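Local structure of peptidase M16 inactive domain family protein (Pseudomonas fluorescens, 3GWB) at residues A[115-118]-A[119-123]; A[185-188]-A[189-192]. The protein is a peptidase M16 family protein with a domain of the inactive type, possibly a metal-binding hydrolase, its own activity uncertain. One frame throughout, in Å; residues are numbered along the deposited sequence.

Interaction 1: A[115-118]-A[119-123]; sequences FAEV and VGKPT
One face of the Phe-115 ring takes the CG2 methyl of Val-119, 4.0 Å from the ring centroid and 19° off the ring normal, a CH-pi contact. The methyl is displaced toward the rim of the ring, so that CE1 and CZ of Phe-115 are the ring atoms it meets, CZ at 3.9 Å. Two torsions produce this: CG of Phe-115 stands anti to the backbone N (chi1 -178°), which swings the ring along the helix toward its C-terminal end, while Val-119 puts CG2 beside its own N. The two side chains run side by side, pointing the same way. The Phe-115 ring also packs on Leu-38 and Leu-40 of strand 35-42 and on Ala-97 and Leu-99 of strand 95-102, so this side of helix 105-120 lies on the six-stranded mixed sheet.

The stretch is the C-terminal turn of that helix. Val-119 N donates to Phe-115 O at 3.0 Å in a nearly straight bond, N-H...O 170°. The next two i to i+4 bonds, from Gly-120 N to Ala-116 O and from Lys-121 N to Glu-117 O, are more bent. At Lys-121 the backbone departs from helical angles, and Pro-122 follows, its CB 3.6 Å from Val-118 O.

On another side of the helix, Glu-117 bends at chi2 and crosses the Lys-121 chain at about a right angle. Its OE2 lies 3.4 Å from CB of Lys-121, touching the aliphatic part, whereas Lys-121 NZ is 5.4 Å from that oxygen and makes a weak hydrogen bond to Ala-220 O. A water donates to both Glu-117 OE2 and Lys-121 O, bridging carboxylate and backbone where the helix ends.

Interaction 2: A[185-188]-A[189-192]; sequences KAFH and AKAY
Phe-187 O accepts the N-H of Ala-191 at 2.7 Å, a nearly straight bond (171°). One residue on, Tyr-192 N donates to His-188 O at 2.9 Å. Lys-190 N bonds to Ala-186 O and only weakly to Phe-187 O.

Outward from the backbone, the rings pack on the next turn. CB of Tyr-192 sits above one face of the His-188 imidazole, 3.9 Å from its centroid, and the phenol ring continues beyond, its plane 14° from the imidazole plane but slid so far that the rings barely overlap. CG of His-188 is anti to the backbone N (chi1 -176°), which carries the imidazole forward along the helix to meet Tyr-192. Its NE2 is hydrogen-bonded to Val-119 O. With an alanine in place of His-188, that carbonyl would probably lose its imidazole partner, and CB and CG of Tyr-192 the ring they rest on. Phe-187 receives the Ala-191 methyl over a face, with Phe-187 CZ 3.6 Å from Ala-191 CB, while Phe-187 CE2 lies at the edge of the Tyr-192 ring, 4.3 Å from Tyr-192 CE1.

The helical conformation stops short of Tyr-192, so the contact closes helix 181-191. Phe-187, His-188 and Tyr-192 all touch Thr-59 of helix 55-62, where Asn-60 also bonds Tyr-192 OH; the Tyr-192 ring further meets Phe-42 at the end of strand 35-42.

Interactions 1 and 2 are the C-terminal turns of helices 105-120 and 181-191, with centres 12 Å apart. Their direct join is polar: Val-119 O and His-188 NE2 lie 2.8 Å apart, a probable hydrogen bond that gives a carbonyl near the end of one helix a side-chain partner from the other. Packing flanks it, with Pro-122 CD 3.5 Å from His-188 CE1 and Val-119 CG1 4.3 Å from Tyr-192 CD2. Phe-42 of strand 35-42 is common ground, touched by Val-119 from interaction 1 and by Tyr-192 from interaction 2. The geometry supports a structural junction of two helix ends beside the sheet; no metal or ligand takes part in either contact.

Interaction 1: A[115-118]-A[119-123]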
loop_
_atom_site.group_PDB
_atom_site.type_symbol
_atom_site.label_atom_id
_atom_site.label_comp_id
_atom_site.label_asym_id
_atom_site.label_seq_id
_atom_site.Cartn_x
_atom_site.Cartn_y
_atom_site.Cartn_z
ATOM N N PHE A 115 6.343 -5.497 -22.189
ATOM C CA PHE A 115 5.709 -6.422 -21.254
ATOM C C PHE A 115 6.103 -7.873 -21.553
ATOM O O PHE A 115 6.435 -8.633 -20.646
ATOM C CB PHE A 115 4.188 -6.286 -21.330
ATOM C CG PHE A 115 3.445 -7.179 -20.370
ATOM C CD1 PHE A 115 3.435 -6.903 -19.009
ATOM C CD2 PHE A 115 2.774 -8.308 -20.830
ATOM C CE1 PHE A 115 2.753 -7.729 -18.113
ATOM C CE2 PHE A 115 2.087 -9.145 -19.942
ATOM C CZ PHE A 115 2.084 -8.860 -18.584
ATOM N N ALA A 116 6.055 -8.252 -22.828
ATOM C CA ALA A 116 6.414 -9.612 -23.223
ATOM C C ALA A 116 7.863 -9.903 -22.834
ATOM O O ALA A 116 8.180 -10.981 -22.328
ATOM C CB ALA A 116 6.228 -9.789 -24.732
ATOM N N GLU A 117 8.743 -8.936 -23.077
ATOM C CA GLU A 117 10.153 -9.083 -22.750
ATOM C C GLU A 117 10.340 -9.252 -21.241
ATOM O O GLU A 117 11.080 -10.123 -20.794
ATOM C CB GLU A 117 10.935 -7.858 -23.236
ATOM C CG GLU A 117 12.440 -7.952 -23.028
ATOM C CD GLU A 117 13.180 -8.520 -24.230
ATOM O OE1 GLU A 117 13.121 -7.901 -25.317
ATOM O OE2 GLU A 117 13.830 -9.578 -24.092
ATOM N N VAL A 118 9.665 -8.418 -20.462
ATOM C CA VAL A 118 9.767 -8.478 -19.003
ATOM C C VAL A 118 9.336 -9.836 -18.427
ATOM O O VAL A 118 10.051 -10.444 -17.622
ATOM C CB VAL A 118 8.928 -7.337 -18.346
ATOM C CG1 VAL A 118 8.698 -7.619 -16.865
ATOM C CG2 VAL A 118 9.660 -6.003 -18.505
ATOM N N VAL A 119 8.179 -10.327 -18.849
ATOM C CA VAL A 119 7.697 -11.593 -18.322
ATOM C C VAL A 119 8.333 -12.820 -18.970
ATOM O O VAL A 119 8.553 -13.820 -18.299
ATOM C CB VAL A 119 6.157 -11.684 -18.443
ATOM C CG1 VAL A 119 5.642 -12.946 -17.763
ATOM C CG2 VAL A 119 5.521 -10.443 -17.822
ATOM N N GLY A 120 8.658 -12.742 -20.257
ATOM C CA GLY A 120 9.245 -13.895 -20.924
ATOM C C GLY A 120 10.763 -14.004 -20.978
ATOM O O GLY A 120 11.305 -15.109 -21.075
ATOM N N LYS A 121 11.466 -12.876 -20.930
ATOM C CA LYS A 121 12.925 -12.914 -20.991
ATOM C C LYS A 121 13.611 -12.045 -19.941
ATOM O O LYS A 121 14.425 -11.184 -20.266
ATOM C CB LYS A 121 13.394 -12.503 -22.385
ATOM C CG LYS A 121 12.855 -13.394 -23.507
ATOM C CD LYS A 121 13.294 -12.892 -24.876
ATOM C CE LYS A 121 12.782 -13.789 -26.005
ATOM N NZ LYS A 121 11.291 -13.901 -26.028
ATOM N N PRO A 122 13.283 -12.249 -18.662
ATOM C CA PRO A 122 13.925 -11.442 -17.620
ATOM C C PRO A 122 15.412 -11.816 -17.522
ATOM O O PRO A 122 15.785 -12.965 -17.784
ATOM C CB PRO A 122 13.146 -11.828 -16.368
ATOM C CG PRO A 122 12.807 -13.271 -16.636
ATOM C CD PRO A 122 12.354 -13.231 -18.075
ATOM N N THR A 123 16.254 -10.851 -17.156
ATOM C CA THR A 123 17.693 -11.099 -17.040
ATOM C C THR A 123 18.195 -11.327 -15.614
ATOM O O THR A 123 19.353 -11.707 -15.418
ATOM C CB THR A 123 18.505 -9.940 -17.640
ATOM O OG1 THR A 123 18.102 -8.711 -17.022
ATOM C CG2 THR A 123 18.283 -9.861 -19.142
HETATM O O HOH W 1 15.746 -9.816 -22.223
#

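Interaction 2: A[185-188]-A[189-192]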
loop_
_atom_site.group_PDB
_atom_site.type_symbol
_atom_site.label_atom_id
_atom_site.label_comp_id
_atom_site.label_asym_id
_atom_site.label_seq_id
_atom_site.Cartn_x
_atom_site.Cartn_y
_atom_site.Cartn_z
ATOM N N LYS A 185 16.508 -18.833 -12.780
ATOM C CA LYS A 185 16.438 -19.087 -14.212
ATOM C C LYS A 185 15.727 -20.398 -14.498
ATOM O O LYS A 185 14.891 -20.478 -15.400
ATOM C CB LYS A 185 17.846 -19.110 -14.820
ATOM C CG LYS A 185 18.476 -17.737 -14.977
ATOM C CD LYS A 185 19.858 -17.842 -15.608
ATOM C CE LYS A 185 20.479 -16.469 -15.801
ATOM N NZ LYS A 185 21.821 -16.546 -16.445
ATOM N N ALA A 186 16.056 -21.418 -13.716
ATOM C CA ALA A 186 15.449 -22.733 -13.885
ATOM C C ALA A 186 13.979 -22.726 -13.478
ATOM O O ALA A 186 13.149 -23.356 -14.136
ATOM C CB ALA A 186 16.212 -23.764 -13.069
ATOM N N PHE A 187 13.654 -22.032 -12.387
ATOM C CA PHE A 187 12.264 -21.960 -11.941
ATOM C C PHE A 187 11.418 -21.241 -12.989
ATOM O O PHE A 187 10.308 -21.669 -13.305
ATOM C CB PHE A 187 12.138 -21.214 -10.612
ATOM C CG PHE A 187 10.733 -21.175 -10.079
ATOM C CD1 PHE A 187 10.159 -22.319 -9.528
ATOM C CD2 PHE A 187 9.953 -20.027 -10.199
ATOM C CE1 PHE A 187 8.838 -22.315 -9.091
ATOM C CE2 PHE A 187 8.625 -20.015 -9.762
ATOM C CZ PHE A 187 8.068 -21.161 -9.218
ATOM N N HIS A 188 11.944 -20.142 -13.519
ATOM C CA HIS A 188 11.242 -19.360 -14.538
ATOM C C HIS A 188 10.965 -20.168 -15.809
ATOM O O HIS A 188 9.867 -20.110 -16.361
ATOM C CB HIS A 188 12.060 -18.110 -14.880
ATOM C CG HIS A 188 11.386 -17.189 -15.850
ATOM N ND1 HIS A 188 11.592 -17.261 -17.210
ATOM C CD2 HIS A 188 10.476 -16.208 -15.660
ATOM C CE1 HIS A 188 10.833 -16.366 -17.818
ATOM N NE2 HIS A 188 10.145 -15.714 -16.897
ATOM N N ALA A 189 11.958 -20.927 -16.265
ATOM C CA ALA A 189 11.810 -21.731 -17.479
ATOM C C ALA A 189 10.739 -22.809 -17.306
ATOM O O ALA A 189 10.080 -23.221 -18.268
ATOM C CB ALA A 189 13.147 -22.373 -17.839
ATOM N N LYS A 190 10.570 -23.253 -16.070
ATOM C CA LYS A 190 9.598 -24.284 -15.735
ATOM C C LYS A 190 8.202 -23.755 -15.392
ATOM O O LYS A 190 7.199 -24.225 -15.930
ATOM C CB LYS A 190 10.120 -25.098 -14.546
ATOM C CG LYS A 190 9.120 -26.090 -13.968
ATOM C CD LYS A 190 9.762 -26.994 -12.905
ATOM C CE LYS A 190 10.113 -26.240 -11.634
ATOM N NZ LYS A 190 8.882 -25.718 -10.968
ATOM N N ALA A 191 8.149 -22.777 -14.492
ATOM C CA ALA A 191 6.877 -22.230 -14.023
ATOM C C ALA A 191 6.260 -21.136 -14.881
ATOM O O ALA A 191 5.048 -20.919 -14.842
ATOM C CB ALA A 191 7.039 -21.738 -12.580
ATOM N N TYR A 192 7.077 -20.429 -15.650
ATOM C CA TYR A 192 6.530 -19.381 -16.495
ATOM C C TYR A 192 6.371 -19.832 -17.942
ATOM O O TYR A 192 6.187 -19.019 -18.849
ATOM C CB TYR A 192 7.388 -18.118 -16.393
ATOM C CG TYR A 192 7.143 -17.358 -15.097
ATOM C CD1 TYR A 192 7.579 -17.872 -13.873
ATOM C CD2 TYR A 192 6.426 -16.165 -15.090
ATOM C CE1 TYR A 192 7.302 -17.220 -12.679
ATOM C CE2 TYR A 192 6.143 -15.498 -13.892
ATOM C CZ TYR A 192 6.584 -16.037 -12.694
ATOM O OH TYR A 192 6.295 -15.396 -11.513
#